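Local coordinates for hypothetical protein (Staphylococcus aureus subsp. aureus Mu50, PDB 4PEO) that is a cysteine protease that cleaves the short N-terminal extension from ribosomal protein bL27 and also processes capsid and scaffold proteins of a bacteriophage, at residues N46-I49 against G50-E54; M86-S89 against L90-E94; N59-N63 against G64-H68. One frame throughout, in Å; residues are numbered along the deposited sequence.

Contact 1: residues N46-I49 against G50-E54; sequences NAII and GLTSE
The carbonyl group of I48 is gripped by T52 on both faces of its plane. The backbone N of T52 stands above one face, 35° out of the plane, and hydrogen-bonds to I48 O at 3.1 Å. The hydroxyl comes from the opposite face: T52 OG1 donates to I48 O at 2.6 Å, closer to the plane than the backbone N. T52 OG1 lies between its own backbone N and carbonyl carbon (chi1 85°), which turns it back onto the helix. The same T52 OG1 accepts from the backbone N of E54 at 3.0 Å. This second bond makes an ST turn. One hydroxyl therefore joins the last turn of helix 36-51 to the loop that follows. T52 is the first residue to leave helical geometry. Behind it the helix keeps its regular bonds, G50 N to N46 O and L51 N to A47 O, both 2.8 Å.

The carboxylate of E54 is a second flat group. It takes no bond from residues 46-49; OE2 accepts from V72 N and OE1 from D73 N, so the loop just past the helix is tied to the loop after strand 67-70. The stem of E54 lies alongside I48 and points the same way. CG2 of I48, anti to its backbone N, touches E54 CG at 3.6 Å and T52 OG1 at 3.7 Å. I82 of helix 77-96 packs on both I48 and T52.

On another side of the helix, A47 CB meets L51 CD1 at 4.0 Å. T85 of the second subunit packs against both residues. The amide of N46 also reaches across the dimer, where its ND2 is hydrogen-bonded to T92 OG1 of the second subunit.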
loop_
_atom_site.group_PDB
_atom_site.type_symbol
_atom_site.label_atom_id
_atom_site.label_comp_id
_atom_site.label_asym_id
_atom_site.label_seq_id
_atom_site.Cartn_x
_atom_site.Cartn_y
_atom_site.Cartn_z
ATOM N N ASN B 46 3.234 7.613 -4.153
ATOM C CA ASN B 46 4.053 8.420 -3.251
ATOM C C ASN B 46 5.192 7.602 -2.634
ATOM O O ASN B 46 6.293 8.134 -2.448
ATOM C CB ASN B 46 3.205 9.056 -2.168
ATOM C CG ASN B 46 2.339 10.188 -2.670
ATOM O OD1 ASN B 46 2.506 10.702 -3.779
ATOM N ND2 ASN B 46 1.385 10.601 -1.860
ATOM N N ALA B 47 4.937 6.308 -2.347
ATOM C CA ALA B 47 5.957 5.417 -1.775
ATOM C C ALA B 47 7.053 5.111 -2.809
ATOM O O ALA B 47 8.240 5.102 -2.460
ATOM C CB ALA B 47 5.319 4.120 -1.276
ATOM N N ILE B 48 6.671 4.865 -4.073
ATOM C CA ILE B 48 7.688 4.594 -5.098
ATOM C C ILE B 48 8.634 5.810 -5.200
ATOM O O ILE B 48 9.857 5.655 -5.174
ATOM C CB ILE B 48 7.050 4.263 -6.478
ATOM C CG1 ILE B 48 6.314 2.912 -6.451
ATOM C CG2 ILE B 48 8.130 4.304 -7.606
ATOM C CD1 ILE B 48 5.363 2.671 -7.699
ATOM N N ILE B 49 8.043 7.014 -5.300
ATOM C CA ILE B 49 8.794 8.271 -5.431
ATOM C C ILE B 49 9.644 8.592 -4.192
ATOM O O ILE B 49 10.807 8.984 -4.326
ATOM C CB ILE B 49 7.836 9.425 -5.870
ATOM C CG1 ILE B 49 7.268 9.138 -7.286
ATOM C CG2 ILE B 49 8.527 10.803 -5.822
ATOM C CD1 ILE B 49 5.995 9.950 -7.680
ATOM N N GLY B 50 9.069 8.401 -3.012
ATOM C CA GLY B 50 9.738 8.710 -1.758
ATOM C C GLY B 50 10.734 7.690 -1.243
ATOM O O GLY B 50 11.684 8.066 -0.550
ATOM N N LEU B 51 10.533 6.398 -1.563
ATOM C CA LEU B 51 11.371 5.315 -1.024
ATOM C C LEU B 51 12.344 4.661 -1.988
ATOM O O LEU B 51 13.186 3.875 -1.540
ATOM C CB LEU B 51 10.495 4.221 -0.383
ATOM C CG LEU B 51 9.474 4.686 0.679
ATOM C CD1 LEU B 51 8.527 3.561 1.052
ATOM C CD2 LEU B 51 10.164 5.264 1.921
ATOM N N THR B 52 12.185 4.908 -3.296
ATOM C CA THR B 52 13.016 4.290 -4.340
ATOM C C THR B 52 13.583 5.347 -5.291
ATOM O O THR B 52 13.168 6.510 -5.246
ATOM C CB THR B 52 12.218 3.226 -5.160
ATOM O OG1 THR B 52 11.497 3.870 -6.223
ATOM C CG2 THR B 52 11.251 2.386 -4.309
ATOM N N SER B 53 14.467 4.912 -6.212
ATOM C CA SER B 53 15.051 5.770 -7.248
ATOM C C SER B 53 14.164 5.798 -8.512
ATOM O O SER B 53 14.449 6.542 -9.452
ATOM C CB SER B 53 16.451 5.276 -7.611
ATOM O OG SER B 53 16.393 3.933 -8.069
ATOM N N GLU B 54 13.098 4.977 -8.542
ATOM C CA GLU B 54 12.205 4.924 -9.697
ATOM C C GLU B 54 11.297 6.157 -9.770
ATOM O O GLU B 54 10.752 6.598 -8.755
ATOM C CB GLU B 54 11.394 3.614 -9.686
ATOM C CG GLU B 54 10.126 3.596 -10.541
ATOM C CD GLU B 54 10.269 3.545 -12.052
ATOM O OE1 GLU B 54 11.392 3.747 -12.568
ATOM O OE2 GLU B 54 9.235 3.333 -12.724
#

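Contact 2: residues M86-S89 against L90-E94; sequences MLVS and LQTIE
M86 and L90 lie one turn apart on helix 77-96 and meet at their methyl ends. M86 CE is 4.3 Å from L90 CD1. The M86 chain is extended through chi2, with CG anti to the backbone N (chi1 -165°), and turns only at its last bond, which swings CE toward the leucine. L87 CD2 approaches the same L90 CD1, at 4.5 Å, so one methyl of L90 has a neighbour from each of the two residues. These are loose apolar contacts along the buried side of the helix. V4, V17 and L103 of the sheet strands pack on this side, and V40, L41 and S44 of helix 36-51 lie against M86. The helix is thus packed on the mixed sheet of the Prp fold and flanked by helix 36-51.

T92 is turned back along the helix toward V88. With OG1 anti to its carbonyl carbon and beside its own backbone N (chi1 -57°), the T92 hydroxyl OG1 donates to V88 O at 2.8 Å. T92 N donates to V88 O at 2.9 Å from the opposite face of that carbonyl. The hydroxyl stands well above the plane, by 35°, whereas the backbone N is tilted less. T92 OG1 has N46 of the second subunit as a further partner. Q91 runs out beside the backbone of L87, with Q91 CG 3.2 Å from L87 O. Beyond T92, the CG1 branch of I93 rests near S89 O, and A39 of the second subunit packs on I93.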
loop_
_atom_site.group_PDB
_atom_site.type_symbol
_atom_site.label_atom_id
_atom_site.label_comp_id
_atom_site.label_asym_id
_atom_site.label_seq_id
_atom_site.Cartn_x
_atom_site.Cartn_y
_atom_site.Cartn_z
ATOM N N MET B 86 0.758 -2.987 -3.923
ATOM C CA MET B 86 -0.427 -2.225 -4.338
ATOM C C MET B 86 -1.453 -3.190 -4.941
ATOM O O MET B 86 -2.625 -3.094 -4.603
ATOM C CB MET B 86 -0.002 -1.197 -5.399
ATOM C CG MET B 86 -1.065 -0.107 -5.653
ATOM S SD MET B 86 -0.618 0.901 -7.152
ATOM C CE MET B 86 -0.910 -0.245 -8.252
ATOM N N LEU B 87 -1.014 -4.125 -5.799
ATOM C CA LEU B 87 -1.922 -5.096 -6.439
ATOM C C LEU B 87 -2.538 -6.059 -5.441
ATOM O O LEU B 87 -3.752 -6.273 -5.476
ATOM C CB LEU B 87 -1.234 -5.834 -7.601
ATOM C CG LEU B 87 -0.749 -4.936 -8.764
ATOM C CD1 LEU B 87 -0.050 -5.762 -9.828
ATOM C CD2 LEU B 87 -1.885 -4.058 -9.313
ATOM N N VAL B 88 -1.734 -6.579 -4.484
ATOM C CA VAL B 88 -2.269 -7.442 -3.423
ATOM C C VAL B 88 -3.313 -6.660 -2.600
ATOM O O VAL B 88 -4.383 -7.209 -2.272
ATOM C CB VAL B 88 -1.127 -8.027 -2.542
ATOM C CG1 VAL B 88 -1.682 -8.711 -1.284
ATOM C CG2 VAL B 88 -0.275 -9.005 -3.347
ATOM N N SER B 89 -3.018 -5.368 -2.299
ATOM C CA SER B 89 -3.942 -4.530 -1.532
ATOM C C SER B 89 -5.258 -4.292 -2.286
ATOM O O SER B 89 -6.336 -4.363 -1.673
ATOM C CB SER B 89 -3.288 -3.207 -1.162
ATOM O OG SER B 89 -4.066 -2.560 -0.174
ATOM N N LEU B 90 -5.181 -4.072 -3.610
ATOM C CA LEU B 90 -6.370 -3.863 -4.456
ATOM C C LEU B 90 -7.175 -5.154 -4.582
ATOM O O LEU B 90 -8.409 -5.119 -4.510
ATOM C CB LEU B 90 -5.968 -3.318 -5.839
ATOM C CG LEU B 90 -5.419 -1.879 -5.863
ATOM C CD1 LEU B 90 -4.934 -1.500 -7.277
ATOM C CD2 LEU B 90 -6.453 -0.863 -5.341
ATOM N N GLN B 91 -6.477 -6.300 -4.701
ATOM C CA GLN B 91 -7.117 -7.635 -4.726
ATOM C C GLN B 91 -7.856 -7.891 -3.408
ATOM O O GLN B 91 -8.921 -8.503 -3.422
ATOM C CB GLN B 91 -6.079 -8.745 -4.948
ATOM C CG GLN B 91 -5.544 -8.813 -6.379
ATOM C CD GLN B 91 -4.413 -9.806 -6.568
ATOM O OE1 GLN B 91 -3.723 -10.220 -5.623
ATOM N NE2 GLN B 91 -4.185 -10.194 -7.813
ATOM N N THR B 92 -7.294 -7.410 -2.268
ATOM C CA THR B 92 -7.921 -7.541 -0.943
ATOM C C THR B 92 -9.259 -6.775 -0.927
ATOM O O THR B 92 -10.271 -7.317 -0.453
ATOM C CB THR B 92 -6.943 -7.105 0.173
ATOM O OG1 THR B 92 -5.755 -7.889 0.065
ATOM C CG2 THR B 92 -7.556 -7.235 1.585
ATOM N N ILE B 93 -9.268 -5.538 -1.475
ATOM C CA ILE B 93 -10.505 -4.720 -1.578
ATOM C C ILE B 93 -11.522 -5.429 -2.491
ATOM O O ILE B 93 -12.687 -5.554 -2.109
ATOM C CB ILE B 93 -10.215 -3.266 -2.070
ATOM C CG1 ILE B 93 -9.255 -2.519 -1.115
ATOM C CG2 ILE B 93 -11.517 -2.469 -2.284
ATOM C CD1 ILE B 93 -8.560 -1.308 -1.759
ATOM N N GLU B 94 -11.076 -5.883 -3.696
ATOM C CA GLU B 94 -11.922 -6.584 -4.674
ATOM C C GLU B 94 -12.603 -7.815 -4.081
ATOM O O GLU B 94 -13.794 -8.015 -4.319
ATOM C CB GLU B 94 -11.116 -6.986 -5.918
ATOM C CG GLU B 94 -11.980 -7.411 -7.099
ATOM C CD GLU B 94 -11.242 -7.873 -8.342
ATOM O OE1 GLU B 94 -10.159 -8.489 -8.209
ATOM O OE2 GLU B 94 -11.786 -7.677 -9.452
#

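Contact 3: residues N59-N63 against G64-H68; sequences NYDDN and GGHFH
D61 holds the hairpin end through both carboxylate oxygens. D61 OD2 accepts from H66 ND1 at 2.8 Å. It is met on its anti side and lies almost in the imidazole plane, while carboxylate and ring planes stand 70° apart. D61 OD1 accepts from G65 N at 2.8 Å, approached from above the carboxylate plane. CG of D61 sits between its backbone N and carbonyl carbon (chi1 65°), which turns the carboxylate toward G65 and H66. G64 N closes the type I turn by bonding to D61 O, and D61 N donates to G65 O. Farther along, N59 and H68 exchange two backbone bonds, H68 N to N59 O being 2.7 Å. A water accepts from N59 ND2 and gives a weak bond to H68 O. H68 NE2 is bonded to D16.

The rings of Y60 and F67 point the same way. Their planes are nearly parallel but slid apart, with Y60 CD2 3.8 Å from F67 CE2. F42 meets F67 edge-to-face. G64 O takes a weak hydrogen bond from NE2 of H22, probably the proton donor of the active site. This is a beta hairpin between strands 57-59 and 67-70, with F67 and the turn beside H22.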
loop_
_atom_site.group_PDB
_atom_site.type_symbol
_atom_site.label_atom_id
_atom_site.label_comp_id
_atom_site.label_asym_id
_atom_site.label_seq_id
_atom_site.Cartn_x
_atom_site.Cartn_y
_atom_site.Cartn_z
ATOM N N ASN B 59 0.303 9.768 -15.961
ATOM C CA ASN B 59 -0.606 10.546 -16.803
ATOM C C ASN B 59 -2.024 10.363 -16.285
ATOM O O ASN B 59 -2.328 9.335 -15.675
ATOM C CB ASN B 59 -0.511 10.138 -18.266
ATOM C CG ASN B 59 0.698 10.706 -18.956
ATOM O OD1 ASN B 59 0.718 11.869 -19.368
ATOM N ND2 ASN B 59 1.744 9.910 -19.062
ATOM N N TYR B 60 -2.874 11.382 -16.485
ATOM C CA TYR B 60 -4.282 11.352 -16.090
ATOM C C TYR B 60 -5.011 12.407 -16.906
ATOM O O TYR B 60 -4.379 13.360 -17.385
ATOM C CB TYR B 60 -4.488 11.580 -14.577
ATOM C CG TYR B 60 -3.669 12.717 -14.002
ATOM C CD1 TYR B 60 -4.115 14.033 -14.080
ATOM C CD2 TYR B 60 -2.447 12.477 -13.381
ATOM C CE1 TYR B 60 -3.356 15.086 -13.572
ATOM C CE2 TYR B 60 -1.675 13.522 -12.875
ATOM C CZ TYR B 60 -2.143 14.823 -12.954
ATOM O OH TYR B 60 -1.394 15.851 -12.434
ATOM N N ASP B 61 -6.329 12.258 -17.059
ATOM C CA ASP B 61 -7.088 13.259 -17.817
ATOM C C ASP B 61 -7.294 14.517 -16.974
ATOM O O ASP B 61 -6.909 14.531 -15.804
ATOM C CB ASP B 61 -8.403 12.676 -18.387
ATOM C CG ASP B 61 -9.454 12.231 -17.390
ATOM O OD1 ASP B 61 -9.654 12.936 -16.373
ATOM O OD2 ASP B 61 -10.110 11.197 -17.643
ATOM N N ASP B 62 -7.900 15.575 -17.556
ATOM C CA ASP B 62 -8.154 16.843 -16.858
ATOM C C ASP B 62 -9.030 16.707 -15.610
ATOM O O ASP B 62 -8.911 17.525 -14.698
ATOM C CB ASP B 62 -8.750 17.886 -17.822
ATOM C CG ASP B 62 -7.930 18.142 -19.078
ATOM O OD1 ASP B 62 -6.700 17.886 -19.054
ATOM O OD2 ASP B 62 -8.513 18.615 -20.081
ATOM N N ASN B 63 -9.888 15.675 -15.558
ATOM C CA ASN B 63 -10.785 15.416 -14.424
ATOM C C ASN B 63 -10.146 14.501 -13.371
ATOM O O ASN B 63 -10.793 14.161 -12.375
ATOM C CB ASN B 63 -12.112 14.815 -14.926
ATOM C CG ASN B 63 -12.804 15.627 -15.996
ATOM O OD1 ASN B 63 -12.936 15.199 -17.149
ATOM N ND2 ASN B 63 -13.256 16.820 -15.643
ATOM N N GLY B 64 -8.890 14.113 -13.598
ATOM C CA GLY B 64 -8.157 13.222 -12.712
ATOM C C GLY B 64 -8.412 11.755 -12.997
ATOM O O GLY B 64 -7.868 10.893 -12.303
ATOM N N GLY B 65 -9.222 11.474 -14.026
ATOM C CA GLY B 65 -9.557 10.114 -14.455
ATOM C C GLY B 65 -8.450 9.455 -15.249
ATOM O O GLY B 65 -7.441 10.094 -15.560
ATOM N N HIS B 66 -8.618 8.154 -15.579
ATOM C CA HIS B 66 -7.631 7.381 -16.349
ATOM C C HIS B 66 -6.202 7.581 -15.817
ATOM O O HIS B 66 -5.291 7.950 -16.562
ATOM C CB HIS B 66 -7.747 7.701 -17.863
ATOM C CG HIS B 66 -9.122 7.472 -18.419
ATOM N ND1 HIS B 66 -10.050 8.494 -18.495
ATOM C CD2 HIS B 66 -9.693 6.333 -18.871
ATOM C CE1 HIS B 66 -11.139 7.961 -19.030
ATOM N NE2 HIS B 66 -10.984 6.661 -19.252
ATOM N N PHE B 67 -6.035 7.383 -14.505
ATOM C CA PHE B 67 -4.754 7.562 -13.822
ATOM C C PHE B 67 -3.829 6.417 -14.178
ATOM O O PHE B 67 -4.047 5.279 -13.773
ATOM C CB PHE B 67 -4.958 7.705 -12.314
ATOM C CG PHE B 67 -3.720 8.150 -11.575
ATOM C CD1 PHE B 67 -2.753 7.228 -11.190
ATOM C CD2 PHE B 67 -3.520 9.489 -11.263
ATOM C CE1 PHE B 67 -1.599 7.638 -10.518
ATOM C CE2 PHE B 67 -2.372 9.895 -10.578
ATOM C CZ PHE B 67 -1.438 8.960 -10.178
ATOM N N HIS B 68 -2.832 6.733 -14.992
ATOM C CA HIS B 68 -1.916 5.772 -15.573
ATOM C C HIS B 68 -0.526 5.904 -15.014
ATOM O O HIS B 68 0.103 6.955 -15.140
ATOM C CB HIS B 68 -1.906 5.964 -17.110
ATOM C CG HIS B 68 -0.928 5.097 -17.840
ATOM N ND1 HIS B 68 -0.359 5.507 -19.035
ATOM C CD2 HIS B 68 -0.450 3.868 -17.527
ATOM C CE1 HIS B 68 0.447 4.523 -19.403
ATOM N NE2 HIS B 68 0.396 3.500 -18.542
HETATM O O HOH W 1 1.815 7.232 -18.028
#

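From the N terminus the three contacts run in series; none nests in or crosses another. Contact 1 comes first, at the C-terminal end of helix 36-51, where the chain turns off toward strand 57-59. It joins that helix end to the loop before helix 77-96. Contact 3 follows and closes the loop between strands 57-59 and 67-70, at one edge of the chain's own sheet. Contact 2 is last and closes no loop; it sets helix 77-96 on the sheet and against helix 36-51. Their centres lie about 20 Å apart in each pairing, and none touches another. Contacts 2 and 3 sit on opposite sides of the chain's centre. Contacts 1 and 2 both touch the second subunit.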